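Copper homeostasis protein CutC (PDB 2BDQ) probably binds copper ions and may take part in copper homeostasis in the cytoplasm. Local coordinates at residues I2-N10 and I21-A32; H51-I61 and A85-L95. All coordinates share one frame; numbering follows the deposited sequence.

Interaction 1 (I2-N10 and I21-A32); sequences ILREFCAEN and IISRVELCDNLA
The guanidinium of Arg24 has Leu3 CD2 over one face, set toward the rim 3.5 Å above the plane, while the carboxylate of Glu5 meets its edge side-on. Both bonds go to one oxygen: Arg24 NE lies 2.8 Å from Glu5 OE1 and NH2 3.0 Å from the same atom. NE meets the anti lone pair of OE1, and the two planes stand 75° apart. OE2 is hydrogen-bonded to His205, and Gln203 holds Arg24 NH2, which fixes the rotation of both groups. The Phe6 ring has Ala8 N of the same strand above one face, and Phe6 CB meets Ile22 CD1. Strands 3-9 and 24-28 are the first two of a closed eight-stranded parallel TIM-type barrel, paired through bonds such as Glu26 N to Phe6 O (2.8 Å). Glu5, Cys7 and Glu26 share one face; Cys7 SG lies 3.8 Å from Leu31 CD2. At the C-terminal end of strand 3-9, Glu9 reaches with CG anti to the backbone N (chi1 176°), and its OE1 takes the Leu31 N-H at 2.9 Å, from the anti side and 33° out of the carboxylate plane. A water links OE1 to Ala32 N, and Asp29 bonds to Thr36 of the second subunit.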
loop_
_atom_site.group_PDB
_atom_site.type_symbol
_atom_site.label_atom_id
_atom_site.label_comp_id
_atom_site.label_asym_id
_atom_site.label_seq_id
_atom_site.Cartn_x
_atom_site.Cartn_y
_atom_site.Cartn_z
ATOM N N ILE A 2 -17.346 24.381 7.157
ATOM C CA ILE A 2 -16.943 23.454 6.102
ATOM C C ILE A 2 -16.252 22.258 6.755
ATOM O O ILE A 2 -15.382 22.421 7.613
ATOM C CB ILE A 2 -15.957 24.104 5.096
ATOM C CG1 ILE A 2 -16.600 25.326 4.446
ATOM C CG2 ILE A 2 -15.582 23.107 4.001
ATOM C CD1 ILE A 2 -17.885 25.011 3.716
ATOM N N LEU A 3 -16.647 21.057 6.349
ATOM C CA LEU A 3 -16.069 19.835 6.896
ATOM C C LEU A 3 -14.797 19.507 6.115
ATOM O O LEU A 3 -14.832 19.384 4.894
ATOM C CB LEU A 3 -17.091 18.701 6.772
ATOM C CG LEU A 3 -16.913 17.387 7.537
ATOM C CD1 LEU A 3 -18.274 16.697 7.649
ATOM C CD2 LEU A 3 -15.903 16.488 6.826
ATOM N N ARG A 4 -13.672 19.391 6.814
ATOM C CA ARG A 4 -12.405 19.080 6.157
ATOM C C ARG A 4 -11.945 17.642 6.362
ATOM O O ARG A 4 -11.942 17.134 7.482
ATOM C CB ARG A 4 -11.304 20.033 6.630
ATOM C CG ARG A 4 -11.354 21.400 5.959
ATOM C CD ARG A 4 -10.142 22.255 6.331
ATOM N NE ARG A 4 -10.296 22.898 7.632
ATOM C CZ ARG A 4 -9.403 23.734 8.156
ATOM N NH1 ARG A 4 -9.625 24.281 9.344
ATOM N NH2 ARG A 4 -8.283 24.020 7.493
ATOM N N GLU A 5 -11.556 16.995 5.266
ATOM C CA GLU A 5 -11.085 15.612 5.288
ATOM C C GLU A 5 -9.616 15.521 4.891
ATOM O O GLU A 5 -9.215 15.967 3.814
ATOM C CB GLU A 5 -11.920 14.762 4.327
ATOM C CG GLU A 5 -11.417 13.335 4.135
ATOM C CD GLU A 5 -12.316 12.516 3.213
ATOM O OE1 GLU A 5 -13.496 12.299 3.577
ATOM O OE2 GLU A 5 -11.847 12.094 2.125
ATOM N N PHE A 6 -8.809 14.937 5.761
ATOM C CA PHE A 6 -7.398 14.783 5.474
ATOM C C PHE A 6 -7.096 13.436 4.805
ATOM O O PHE A 6 -7.522 12.384 5.286
ATOM C CB PHE A 6 -6.599 14.930 6.765
ATOM C CG PHE A 6 -5.142 14.656 6.600
ATOM C CD1 PHE A 6 -4.557 13.551 7.210
ATOM C CD2 PHE A 6 -4.350 15.490 5.824
ATOM C CE1 PHE A 6 -3.198 13.281 7.043
ATOM C CE2 PHE A 6 -2.992 15.230 5.651
ATOM C CZ PHE A 6 -2.415 14.126 6.264
ATOM N N CYS A 7 -6.371 13.488 3.690
ATOM C CA CYS A 7 -5.989 12.300 2.930
ATOM C C CYS A 7 -4.618 11.847 3.439
ATOM O O CYS A 7 -3.613 12.526 3.229
ATOM C CB CYS A 7 -5.917 12.644 1.434
ATOM S SG CYS A 7 -5.510 11.253 0.324
ATOM N N ALA A 8 -4.584 10.697 4.102
ATOM C CA ALA A 8 -3.352 10.178 4.675
ATOM C C ALA A 8 -2.836 8.907 4.025
ATOM O O ALA A 8 -3.576 8.181 3.370
ATOM C CB ALA A 8 -3.558 9.927 6.181
ATOM N N GLU A 9 -1.547 8.659 4.198
ATOM C CA GLU A 9 -0.935 7.437 3.706
ATOM C C GLU A 9 -0.425 6.829 5.002
ATOM O O GLU A 9 0.533 7.341 5.596
ATOM C CB GLU A 9 0.234 7.721 2.757
ATOM C CG GLU A 9 0.943 6.447 2.304
ATOM C CD GLU A 9 2.082 6.701 1.341
ATOM O OE1 GLU A 9 1.820 7.219 0.232
ATOM O OE2 GLU A 9 3.243 6.382 1.688
ATOM N N ASN A 10 -1.096 5.773 5.459
ATOM C CA ASN A 10 -0.725 5.111 6.706
ATOM C C ASN A 10 -0.925 6.085 7.863
ATOM O O ASN A 10 -1.633 7.079 7.707
ATOM C CB ASN A 10 0.713 4.627 6.601
ATOM C CG ASN A 10 0.898 3.671 5.438
ATOM O OD1 ASN A 10 1.972 3.597 4.842
ATOM N ND2 ASN A 10 -0.160 2.927 5.111
ATOM N N ILE A 21 -10.325 20.920 13.740
ATOM C CA ILE A 21 -10.212 21.373 12.354
ATOM C C ILE A 21 -10.429 20.253 11.334
ATOM O O ILE A 21 -10.998 20.475 10.262
ATOM C CB ILE A 21 -8.835 22.024 12.096
ATOM C CG1 ILE A 21 -7.735 21.180 12.729
ATOM C CG2 ILE A 21 -8.814 23.450 12.652
ATOM C CD1 ILE A 21 -6.349 21.799 12.631
ATOM N N ILE A 22 -9.968 19.051 11.662
ATOM C CA ILE A 22 -10.136 17.912 10.770
ATOM C C ILE A 22 -11.117 16.930 11.386
ATOM O O ILE A 22 -10.864 16.376 12.453
ATOM C CB ILE A 22 -8.790 17.217 10.507
ATOM C CG1 ILE A 22 -7.900 18.154 9.683
ATOM C CG2 ILE A 22 -9.017 15.882 9.796
ATOM C CD1 ILE A 22 -6.529 17.607 9.372
ATOM N N SER A 23 -12.245 16.718 10.719
ATOM C CA SER A 23 -13.246 15.814 11.262
ATOM C C SER A 23 -13.163 14.393 10.717
ATOM O O SER A 23 -13.656 13.459 11.342
ATOM C CB SER A 23 -14.653 16.382 11.037
ATOM O OG SER A 23 -14.892 16.678 9.669
ATOM N N ARG A 24 -12.513 14.220 9.576
ATOM C CA ARG A 24 -12.419 12.896 8.988
ATOM C C ARG A 24 -11.126 12.725 8.212
ATOM O O ARG A 24 -10.528 13.694 7.742
ATOM C CB ARG A 24 -13.617 12.688 8.065
ATOM C CG ARG A 24 -13.898 11.275 7.641
ATOM C CD ARG A 24 -15.262 11.225 6.963
ATOM N NE ARG A 24 -15.272 12.022 5.745
ATOM C CZ ARG A 24 -16.236 12.873 5.399
ATOM N NH1 ARG A 24 -17.294 13.057 6.177
ATOM N NH2 ARG A 24 -16.136 13.549 4.261
ATOM N N VAL A 25 -10.696 11.480 8.081
ATOM C CA VAL A 25 -9.483 11.189 7.346
ATOM C C VAL A 25 -9.755 10.052 6.378
ATOM O O VAL A 25 -10.507 9.125 6.689
ATOM C CB VAL A 25 -8.313 10.838 8.317
ATOM C CG1 VAL A 25 -8.857 10.150 9.533
ATOM C CG2 VAL A 25 -7.289 9.952 7.630
ATOM N N GLU A 26 -9.186 10.158 5.181
ATOM C CA GLU A 26 -9.337 9.110 4.191
ATOM C C GLU A 26 -8.073 8.285 4.365
ATOM O O GLU A 26 -6.973 8.761 4.086
ATOM C CB GLU A 26 -9.394 9.666 2.765
ATOM C CG GLU A 26 -9.614 8.567 1.721
ATOM C CD GLU A 26 -9.440 9.042 0.289
ATOM O OE1 GLU A 26 -8.338 9.523 -0.056
ATOM O OE2 GLU A 26 -10.406 8.925 -0.501
ATOM N N LEU A 27 -8.235 7.057 4.841
ATOM C CA LEU A 27 -7.103 6.176 5.083
ATOM C C LEU A 27 -6.761 5.300 3.874
ATOM O O LEU A 27 -7.591 4.543 3.381
ATOM C CB LEU A 27 -7.399 5.277 6.296
ATOM C CG LEU A 27 -6.258 4.701 7.149
ATOM C CD1 LEU A 27 -6.703 3.414 7.828
ATOM C CD2 LEU A 27 -5.060 4.414 6.276
ATOM N N CYS A 28 -5.532 5.416 3.393
ATOM C CA CYS A 28 -5.078 4.592 2.288
ATOM C C CYS A 28 -3.561 4.511 2.302
ATOM O O CYS A 28 -2.910 5.018 3.220
ATOM C CB CYS A 28 -5.589 5.124 0.938
ATOM S SG CYS A 28 -5.637 6.920 0.712
ATOM N N ASP A 29 -2.995 3.830 1.317
ATOM C CA ASP A 29 -1.553 3.728 1.227
ATOM C C ASP A 29 -1.232 4.057 -0.223
ATOM O O ASP A 29 -2.133 4.382 -1.002
ATOM C CB ASP A 29 -1.099 2.308 1.595
ATOM C CG ASP A 29 0.413 2.161 1.626
ATOM O OD1 ASP A 29 1.117 3.148 1.914
ATOM O OD2 ASP A 29 0.911 1.050 1.376
ATOM N N ASN A 30 0.048 4.017 -0.577
ATOM C CA ASN A 30 0.468 4.260 -1.946
ATOM C C ASN A 30 -0.185 5.498 -2.577
ATOM O O ASN A 30 -0.847 5.385 -3.610
ATOM C CB ASN A 30 0.109 3.026 -2.784
ATOM C CG ASN A 30 0.941 2.902 -4.046
ATOM O OD1 ASN A 30 1.507 3.876 -4.534
ATOM N ND2 ASN A 30 1.002 1.691 -4.590
ATOM N N LEU A 31 -0.007 6.674 -1.982
ATOM C CA LEU A 31 -0.602 7.870 -2.574
ATOM C C LEU A 31 0.046 8.240 -3.905
ATOM O O LEU A 31 -0.516 9.009 -4.688
ATOM C CB LEU A 31 -0.522 9.049 -1.605
ATOM C CG LEU A 31 -1.483 8.915 -0.416
ATOM C CD1 LEU A 31 -1.393 10.151 0.472
ATOM C CD2 LEU A 31 -2.898 8.738 -0.928
ATOM N N ALA A 32 1.226 7.685 -4.169
ATOM C CA ALA A 32 1.912 7.966 -5.420
ATOM C C ALA A 32 1.085 7.487 -6.609
ATOM O O ALA A 32 1.204 8.023 -7.711
ATOM C CB ALA A 32 3.275 7.289 -5.435
HETATM O O HOH W 1 -13.469 19.527 9.547
HETATM O O HOH W 2 3.229 6.454 -2.299
#

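Interaction 2 (H51-I61 and A85-L95); sequences HEKGISVAVMI and AVELESDALVL
A beta-alpha-beta unit, the repeating element of TIM-type barrels, brings strand 56-60 beside strand 92-95, with helix 72-87 as the right-handed crossover. Just before strand 92-95, Asp91 OD2 accepts two bonds from opposite faces of its carboxylate plane. His51 NE2 lies 2.7 Å from Asp91 OD2, on the syn side and 25° out of the carboxylate plane, and Val57 N lies 3.0 Å from OD2 on the anti side. The imidazole meets the carboxylate with its edge, the planes 64° apart, and Glu89 O sits near the same edge, 3.2 Å from His51 CE1. Asp91 CG is anti to the carbonyl carbon (chi1 -63°), which brings the carboxylate to Val57 N while the Asp91 N-H bonds to Val57 O. Farther along, Val59 N to Ala92 O and Ile61 N to Val94 O, the latter 2.7 Å, continue the ladder. On one sheet face Ala58 CB touches Ala92 CB and Val94 CG2 at 3.8 Å; on the other, Val59 CG2 packs against Ser90, whose OG also bonds Asn47. With two donors on one oxygen, Asp91 ties the end of helix 40-52 to the start of both strands, and the short bond to its carboxylate would tend to stabilise a protonated His51.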
loop_
_atom_site.group_PDB
_atom_site.type_symbol
_atom_site.label_atom_id
_atom_site.label_comp_id
_atom_site.label_asym_id
_atom_site.label_seq_id
_atom_site.Cartn_x
_atom_site.Cartn_y
_atom_site.Cartn_z
ATOM N N HIS A 51 -10.297 7.194 16.211
ATOM C CA HIS A 51 -11.533 7.212 16.987
ATOM C C HIS A 51 -11.241 7.755 18.378
ATOM O O HIS A 51 -12.043 8.488 18.952
ATOM C CB HIS A 51 -12.122 5.805 17.097
ATOM C CG HIS A 51 -12.734 5.302 15.828
ATOM N ND1 HIS A 51 -13.114 3.989 15.655
ATOM C CD2 HIS A 51 -13.032 5.935 14.668
ATOM C CE1 HIS A 51 -13.617 3.833 14.445
ATOM N NE2 HIS A 51 -13.579 4.999 13.825
ATOM N N GLU A 52 -10.080 7.396 18.910
ATOM C CA GLU A 52 -9.664 7.848 20.230
ATOM C C GLU A 52 -9.558 9.379 20.255
ATOM O O GLU A 52 -9.853 10.003 21.275
ATOM C CB GLU A 52 -8.323 7.197 20.573
ATOM C CG GLU A 52 -7.808 7.392 21.986
ATOM C CD GLU A 52 -6.643 6.451 22.296
ATOM O OE1 GLU A 52 -6.892 5.226 22.407
ATOM O OE2 GLU A 52 -5.483 6.927 22.410
ATOM N N LYS A 53 -9.160 9.980 19.131
ATOM C CA LYS A 53 -9.038 11.437 19.035
ATOM C C LYS A 53 -10.331 12.057 18.504
ATOM O O LYS A 53 -10.388 13.249 18.198
ATOM C CB LYS A 53 -7.870 11.824 18.119
ATOM C CG LYS A 53 -6.515 11.379 18.630
ATOM C CD LYS A 53 -5.398 11.660 17.633
ATOM C CE LYS A 53 -5.069 13.132 17.519
ATOM N NZ LYS A 53 -3.914 13.327 16.601
ATOM N N GLY A 54 -11.369 11.234 18.393
ATOM C CA GLY A 54 -12.653 11.716 17.913
ATOM C C GLY A 54 -12.731 12.103 16.447
ATOM O O GLY A 54 -13.334 13.116 16.094
ATOM N N ILE A 55 -12.122 11.309 15.579
ATOM C CA ILE A 55 -12.177 11.610 14.157
ATOM C C ILE A 55 -12.582 10.364 13.372
ATOM O O ILE A 55 -12.125 9.258 13.664
ATOM C CB ILE A 55 -10.825 12.164 13.655
ATOM C CG1 ILE A 55 -10.809 12.202 12.133
ATOM C CG2 ILE A 55 -9.691 11.328 14.198
ATOM C CD1 ILE A 55 -9.560 12.813 11.558
ATOM N N SER A 56 -13.466 10.554 12.394
ATOM C CA SER A 56 -13.964 9.459 11.566
ATOM C C SER A 56 -12.918 9.009 10.565
ATOM O O SER A 56 -12.013 9.764 10.210
ATOM C CB SER A 56 -15.228 9.889 10.818
ATOM O OG SER A 56 -16.243 10.261 11.731
ATOM N N VAL A 57 -13.079 7.777 10.094
ATOM C CA VAL A 57 -12.148 7.170 9.154
ATOM C C VAL A 57 -12.812 6.549 7.937
ATOM O O VAL A 57 -13.614 5.641 8.075
ATOM C CB VAL A 57 -11.346 6.056 9.844
ATOM C CG1 VAL A 57 -10.269 5.522 8.904
ATOM C CG2 VAL A 57 -10.743 6.578 11.133
ATOM N N ALA A 58 -12.462 7.029 6.749
ATOM C CA ALA A 58 -13.008 6.484 5.508
ATOM C C ALA A 58 -11.883 5.655 4.885
ATOM O O ALA A 58 -10.839 6.195 4.521
ATOM C CB ALA A 58 -13.421 7.614 4.565
ATOM N N VAL A 59 -12.085 4.346 4.773
ATOM C CA VAL A 59 -11.058 3.466 4.225
ATOM C C VAL A 59 -11.121 3.274 2.715
ATOM O O VAL A 59 -12.173 2.962 2.151
ATOM C CB VAL A 59 -11.103 2.074 4.911
ATOM C CG1 VAL A 59 -10.054 1.149 4.307
ATOM C CG2 VAL A 59 -10.864 2.237 6.401
HETATM N N MSE A 60 -9.974 3.459 2.067
HETATM C CA MSE A 60 -9.864 3.296 0.624
HETATM C C MSE A 60 -9.941 1.831 0.214
HETATM O O MSE A 60 -9.241 0.975 0.760
HETATM C CB MSE A 60 -8.541 3.885 0.113
HETATM C CG MSE A 60 -8.703 5.129 -0.742
HETATM SE SE MSE A 60 -9.433 4.681 -2.484
HETATM C CE MSE A 60 -8.387 5.892 -3.570
ATOM N N ILE A 61 -10.809 1.550 -0.749
ATOM C CA ILE A 61 -10.972 0.203 -1.266
ATOM C C ILE A 61 -10.587 0.264 -2.745
ATOM O O ILE A 61 -11.419 0.569 -3.605
ATOM C CB ILE A 61 -12.433 -0.294 -1.155
ATOM C CG1 ILE A 61 -12.915 -0.217 0.296
ATOM C CG2 ILE A 61 -12.535 -1.715 -1.703
ATOM C CD1 ILE A 61 -12.190 -1.157 1.248
ATOM N N ALA A 85 -12.436 -4.210 6.513
ATOM C CA ALA A 85 -12.638 -2.810 6.877
ATOM C C ALA A 85 -13.830 -2.645 7.813
ATOM O O ALA A 85 -13.765 -1.880 8.779
ATOM C CB ALA A 85 -12.832 -1.955 5.633
ATOM N N VAL A 86 -14.921 -3.351 7.536
ATOM C CA VAL A 86 -16.092 -3.246 8.395
ATOM C C VAL A 86 -15.875 -3.916 9.751
ATOM O O VAL A 86 -16.257 -3.366 10.781
ATOM C CB VAL A 86 -17.351 -3.840 7.714
ATOM C CG1 VAL A 86 -17.056 -5.222 7.190
ATOM C CG2 VAL A 86 -18.506 -3.898 8.703
ATOM N N GLU A 87 -15.251 -5.088 9.772
ATOM C CA GLU A 87 -15.033 -5.764 11.048
ATOM C C GLU A 87 -14.075 -4.957 11.924
ATOM O O GLU A 87 -14.053 -5.129 13.132
ATOM C CB GLU A 87 -14.490 -7.188 10.845
ATOM C CG GLU A 87 -13.010 -7.264 10.508
ATOM C CD GLU A 87 -12.478 -8.694 10.458
ATOM O OE1 GLU A 87 -11.240 -8.865 10.410
ATOM O OE2 GLU A 87 -13.289 -9.645 10.459
ATOM N N LEU A 88 -13.292 -4.076 11.306
ATOM C CA LEU A 88 -12.348 -3.232 12.031
ATOM C C LEU A 88 -12.968 -1.887 12.418
ATOM O O LEU A 88 -12.262 -0.950 12.799
ATOM C CB LEU A 88 -11.083 -3.012 11.193
ATOM C CG LEU A 88 -10.202 -4.264 11.055
ATOM C CD1 LEU A 88 -9.035 -4.005 10.117
ATOM C CD2 LEU A 88 -9.694 -4.667 12.437
ATOM N N GLU A 89 -14.292 -1.805 12.289
ATOM C CA GLU A 89 -15.070 -0.625 12.651
ATOM C C GLU A 89 -14.806 0.650 11.855
ATOM O O GLU A 89 -14.863 1.750 12.408
ATOM C CB GLU A 89 -14.895 -0.335 14.146
ATOM C CG GLU A 89 -15.325 -1.476 15.063
ATOM C CD GLU A 89 -14.997 -1.209 16.525
ATOM O OE1 GLU A 89 -15.555 -0.245 17.098
ATOM O OE2 GLU A 89 -14.175 -1.959 17.101
ATOM N N SER A 90 -14.521 0.513 10.563
ATOM C CA SER A 90 -14.294 1.690 9.736
ATOM C C SER A 90 -15.624 2.440 9.620
ATOM O O SER A 90 -16.699 1.832 9.653
ATOM C CB SER A 90 -13.791 1.282 8.352
ATOM O OG SER A 90 -12.551 0.599 8.449
ATOM N N ASP A 91 -15.547 3.758 9.487
ATOM C CA ASP A 91 -16.740 4.589 9.394
ATOM C C ASP A 91 -17.284 4.736 7.984
ATOM O O ASP A 91 -18.479 4.978 7.801
ATOM C CB ASP A 91 -16.440 5.964 9.973
ATOM C CG ASP A 91 -16.085 5.898 11.440
ATOM O OD1 ASP A 91 -16.992 5.607 12.253
ATOM O OD2 ASP A 91 -14.900 6.113 11.776
ATOM N N ALA A 92 -16.415 4.584 6.990
ATOM C CA ALA A 92 -16.843 4.707 5.607
ATOM C C ALA A 92 -15.911 3.956 4.665
ATOM O O ALA A 92 -14.762 3.683 5.001
ATOM C CB ALA A 92 -16.910 6.180 5.215
ATOM N N LEU A 93 -16.421 3.630 3.481
ATOM C CA LEU A 93 -15.644 2.926 2.476
ATOM C C LEU A 93 -15.578 3.796 1.223
ATOM O O LEU A 93 -16.586 4.366 0.804
ATOM C CB LEU A 93 -16.300 1.579 2.169
ATOM C CG LEU A 93 -16.630 0.719 3.398
ATOM C CD1 LEU A 93 -17.377 -0.534 2.953
ATOM C CD2 LEU A 93 -15.354 0.349 4.148
ATOM N N VAL A 94 -14.387 3.897 0.635
ATOM C CA VAL A 94 -14.165 4.709 -0.558
ATOM C C VAL A 94 -13.789 3.796 -1.724
ATOM O O VAL A 94 -12.763 3.113 -1.681
ATOM C CB VAL A 94 -13.015 5.713 -0.322
ATOM C CG1 VAL A 94 -12.949 6.715 -1.455
ATOM C CG2 VAL A 94 -13.200 6.408 1.020
ATOM N N LEU A 95 -14.617 3.776 -2.765
ATOM C CA LEU A 95 -14.339 2.928 -3.917
ATOM C C LEU A 95 -14.842 3.563 -5.210
ATOM O O LEU A 95 -15.509 4.598 -5.192
ATOM C CB LEU A 95 -14.995 1.558 -3.736
ATOM C CG LEU A 95 -16.525 1.477 -3.787
ATOM C CD1 LEU A 95 -16.956 0.040 -4.023
ATOM C CD2 LEU A 95 -17.116 2.001 -2.499
#

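In the fold
Interactions 1 and 2 lie side by side in the barrel wall, their centres about 11 Å apart, and together they span its first four strands. Strands 24-28 and 56-60 form the seam between them: Leu27 N approaches Ala58 O to 2.8 Å and Ala58 N approaches Val25 O to 2.9 Å, both probable hydrogen bonds. Side chains cross it too, with Cys28 CB 3.3 Å from Met60 CB, and Val94 of interaction 2 touching Glu26 of interaction 1. Interaction 1 supplies Glu5 and Cys7, which cluster with His205 inside the barrel; Ala58 of interaction 2 lies near this cluster without touching it. The second subunit touches interaction 1 but not interaction 2.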